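Local coordinates for flagellar hook associated protein type 3 FlgL (Legionella pneumophila subsp. pneumophila, PDB 5YTI) that probably serves as a structural component of the bacterial flagellum, as a hook-associated member of the flagellin family, at residues F193-T198 and M272-S277. Numbering follows the deposited sequence.
Sequences FAIRET and MEMVVS
A Met-aromatic contact between Phe-193 and selenomethionine Met-272 leads the apolar packing of two strands from different sheets, facing each other across the buried interior of the beta domain. The selenium of Met-272 lies over one face of the Phe-193 ring, SE standing 4.2 Å from the ring centroid and displaced toward the rim. The selenomethionine chain, with chi2 and chi3 both near trans, runs antiparallel to the phenylalanine side chain, its CG 3.5 Å from Phe-193 CE1 and its CE 3.8 Å from Phe-193 CD1. The carbonyl O of Glu-273 approaches the ring rim close to its plane, 4.0 Å from Phe-193 CZ. Strand 193-197 is an outermost strand of a five-stranded antiparallel sheet, whereas 272-277 is the middle strand of a three-stranded one; the two layers pack face to face, an arrangement consistent with a beta sandwich. The segment axes come within 10.4 Å at their closest, their N-to-C directions differing by 32°, and no hydrogen bond joins them. One pair further along, the ethyl arm of Ile-195, with chi2 near trans (169°), brings CD1 to a looser 4.3 Å from selenomethionine Met-274 SE. Ile-288 touches Phe-193, Ile-195 and Met-274, while Val-208 packs on both Ile-195 and Met-274. Helix 316-374 places Thr-322 on Ile-195, and OE1 of its Gln-326 accepts a hydrogen bond from Ile-195 N.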
ATOM      1  N   PHE A 193       6.634   7.185   3.771  1.00 84.15           N
ATOM      2  CA  PHE A 193       8.008   6.919   4.263  1.00 86.24           C
ATOM      3  C   PHE A 193       8.128   6.356   5.690  1.00 85.46           C
ATOM      4  O   PHE A 193       7.313   6.635   6.595  1.00 85.81           O
ATOM      5  CB  PHE A 193       8.927   8.139   4.096  1.00 86.86           C
ATOM      6  CG  PHE A 193       8.401   9.387   4.731  1.00 87.26           C
ATOM      7  CD1 PHE A 193       7.572  10.256   4.018  1.00 87.64           C
ATOM      8  CD2 PHE A 193       8.715   9.698   6.035  1.00 85.83           C
ATOM      9  CE1 PHE A 193       7.065  11.412   4.608  1.00 85.71           C
ATOM     10  CE2 PHE A 193       8.205  10.847   6.625  1.00 85.32           C
ATOM     11  CZ  PHE A 193       7.390  11.710   5.908  1.00 83.81           C
ATOM     12  N   ALA A 194       9.178   5.555   5.868  1.00 85.12           N
ATOM     13  CA  ALA A 194       9.417   4.865   7.122  1.00 86.94           C
ATOM     14  C   ALA A 194      10.735   5.294   7.738  1.00 87.47           C
ATOM     15  O   ALA A 194      11.633   5.727   7.027  1.00 92.57           O
ATOM     16  CB  ALA A 194       9.393   3.369   6.901  1.00 86.39           C
ATOM     17  N   ILE A 195      10.831   5.171   9.064  1.00 87.72           N
ATOM     18  CA  ILE A 195      11.986   5.637   9.829  1.00 87.43           C
ATOM     19  C   ILE A 195      12.450   4.635  10.890  1.00 90.91           C
ATOM     20  O   ILE A 195      11.725   4.328  11.845  1.00 97.47           O
ATOM     21  CB  ILE A 195      11.658   6.932  10.532  1.00 85.07           C
ATOM     22  CG1 ILE A 195      11.190   7.951   9.512  1.00 85.08           C
ATOM     23  CG2 ILE A 195      12.870   7.431  11.284  1.00 84.69           C
ATOM     24  CD1 ILE A 195      10.594   9.177  10.151  1.00 85.63           C
ATOM     25  N   ARG A 196      13.679   4.163  10.718  1.00 91.45           N
ATOM     26  CA  ARG A 196      14.286   3.139  11.543  1.00 92.87           C
ATOM     27  C   ARG A 196      15.571   3.769  12.092  1.00 95.24           C
ATOM     28  O   ARG A 196      15.976   4.817  11.616  1.00 97.65           O
ATOM     29  CB  ARG A 196      14.599   1.889  10.664  1.00 92.27           C
ATOM     30  CG  ARG A 196      13.491   1.426   9.708  1.00 89.32           C
ATOM     31  N   GLU A 197      16.239   3.145  13.061  1.00 99.96           N
ATOM     32  CA  GLU A 197      17.640   3.528  13.376  1.00101.54           C
ATOM     33  C   GLU A 197      18.569   2.983  12.292  1.00101.11           C
ATOM     34  O   GLU A 197      18.142   2.122  11.524  1.00101.70           O
ATOM     35  CB  GLU A 197      18.092   2.963  14.716  1.00102.83           C
ATOM     36  CG  GLU A 197      17.146   3.226  15.866  1.00104.51           C
ATOM     37  CD  GLU A 197      17.863   3.776  17.075  1.00108.20           C
ATOM     38  OE1 GLU A 197      17.229   4.553  17.823  1.00113.87           O
ATOM     39  OE2 GLU A 197      19.058   3.454  17.271  1.00106.93           O
ATOM     40  N   THR A 198      19.815   3.472  12.222  1.00101.63           N
ATOM     41  CA  THR A 198      20.844   2.849  11.360  1.00101.80           C
ATOM     42  C   THR A 198      21.444   1.682  12.124  1.00104.12           C
ATOM     43  O   THR A 198      21.046   1.422  13.259  1.00102.35           O
ATOM     44  CB  THR A 198      21.994   3.810  11.003  1.00101.74           C
ATOM     45  OG1 THR A 198      22.097   4.807  12.021  1.00102.77           O
ATOM     46  CG2 THR A 198      21.782   4.467   9.628  1.00103.05           C
HETATM   47  N   MSE A 272       8.637  16.483   2.465  1.00 80.16           N
HETATM   48  CA  MSE A 272       8.277  15.725   3.685  1.00 80.41           C
HETATM   49  C   MSE A 272       8.547  16.555   4.911  1.00 80.67           C
HETATM   50  O   MSE A 272       9.456  17.378   4.891  1.00 81.67           O
HETATM   51  CB  MSE A 272       9.070  14.415   3.810  1.00 81.13           C
HETATM   52  CG  MSE A 272       8.999  13.488   2.598  1.00 84.15           C
HETATM   53 SE   MSE A 272      10.559  12.276   2.550  1.00 89.78          SE
HETATM   54  CE  MSE A 272       9.917  11.133   1.112  1.00 91.38           C
ATOM     55  N   GLU A 273       7.764  16.351   5.979  1.00 82.55           N
ATOM     56  CA  GLU A 273       8.013  16.989   7.288  1.00 86.23           C
ATOM     57  C   GLU A 273       8.023  15.925   8.397  1.00 86.21           C
ATOM     58  O   GLU A 273       7.333  14.915   8.289  1.00 84.65           O
ATOM     59  CB  GLU A 273       6.964  18.091   7.585  1.00 91.22           C
ATOM     60  CG  GLU A 273       7.194  19.404   6.808  1.00 97.07           C
ATOM     61  CD  GLU A 273       6.195  20.523   7.115  1.00101.68           C
ATOM     62  OE1 GLU A 273       5.475  20.450   8.156  1.00102.99           O
ATOM     63  OE2 GLU A 273       6.153  21.498   6.310  1.00103.37           O
HETATM   64  N   MSE A 274       8.824  16.144   9.440  1.00 86.60           N
HETATM   65  CA  MSE A 274       8.882  15.265  10.619  1.00 85.93           C
HETATM   66  C   MSE A 274       9.397  16.037  11.807  1.00 87.33           C
HETATM   67  O   MSE A 274       9.885  17.154  11.660  1.00 87.57           O
HETATM   68  CB  MSE A 274       9.708  13.999  10.371  1.00 88.72           C
HETATM   69  CG  MSE A 274      11.236  14.114  10.191  1.00 89.73           C
HETATM   70 SE   MSE A 274      11.839  12.967   8.672  1.00 92.86          SE
HETATM   71  CE  MSE A 274      11.323  14.239   7.265  1.00 90.10           C
ATOM     72  N   VAL A 275       9.266  15.484  13.013  1.00 89.10           N
ATOM     73  CA  VAL A 275       9.616  16.244  14.215  1.00 88.42           C
ATOM     74  C   VAL A 275      10.446  15.404  15.156  1.00 87.23           C
ATOM     75  O   VAL A 275      10.033  14.298  15.513  1.00 90.69           O
ATOM     76  CB  VAL A 275       8.345  16.740  14.933  1.00 88.72           C
ATOM     77  CG1 VAL A 275       8.641  17.202  16.358  1.00 88.02           C
ATOM     78  CG2 VAL A 275       7.703  17.865  14.132  1.00 89.08           C
ATOM     79  N   VAL A 276      11.589  15.961  15.574  1.00 85.11           N
ATOM     80  CA  VAL A 276      12.568  15.272  16.421  1.00 84.20           C
ATOM     81  C   VAL A 276      12.487  15.682  17.900  1.00 83.25           C
ATOM     82  O   VAL A 276      12.498  16.828  18.191  1.00 84.23           O
ATOM     83  CB  VAL A 276      13.962  15.561  15.862  1.00 86.20           C
ATOM     84  CG1 VAL A 276      15.043  14.826  16.633  1.00 87.31           C
ATOM     85  CG2 VAL A 276      14.015  15.148  14.396  1.00 86.64           C
ATOM     86  N   SER A 277      12.365  14.747  18.834  1.00 85.44           N
ATOM     87  CA  SER A 277      12.190  15.100  20.249  1.00 87.90           C
ATOM     88  C   SER A 277      13.362  14.514  21.019  1.00 91.06           C
ATOM     89  O   SER A 277      13.994  13.574  20.537  1.00 95.06           O
ATOM     90  CB  SER A 277      10.871  14.545  20.822  1.00 86.33           C
ATOM     91  OG  SER A 277       9.777  14.785  19.960  1.00 85.14           O
TER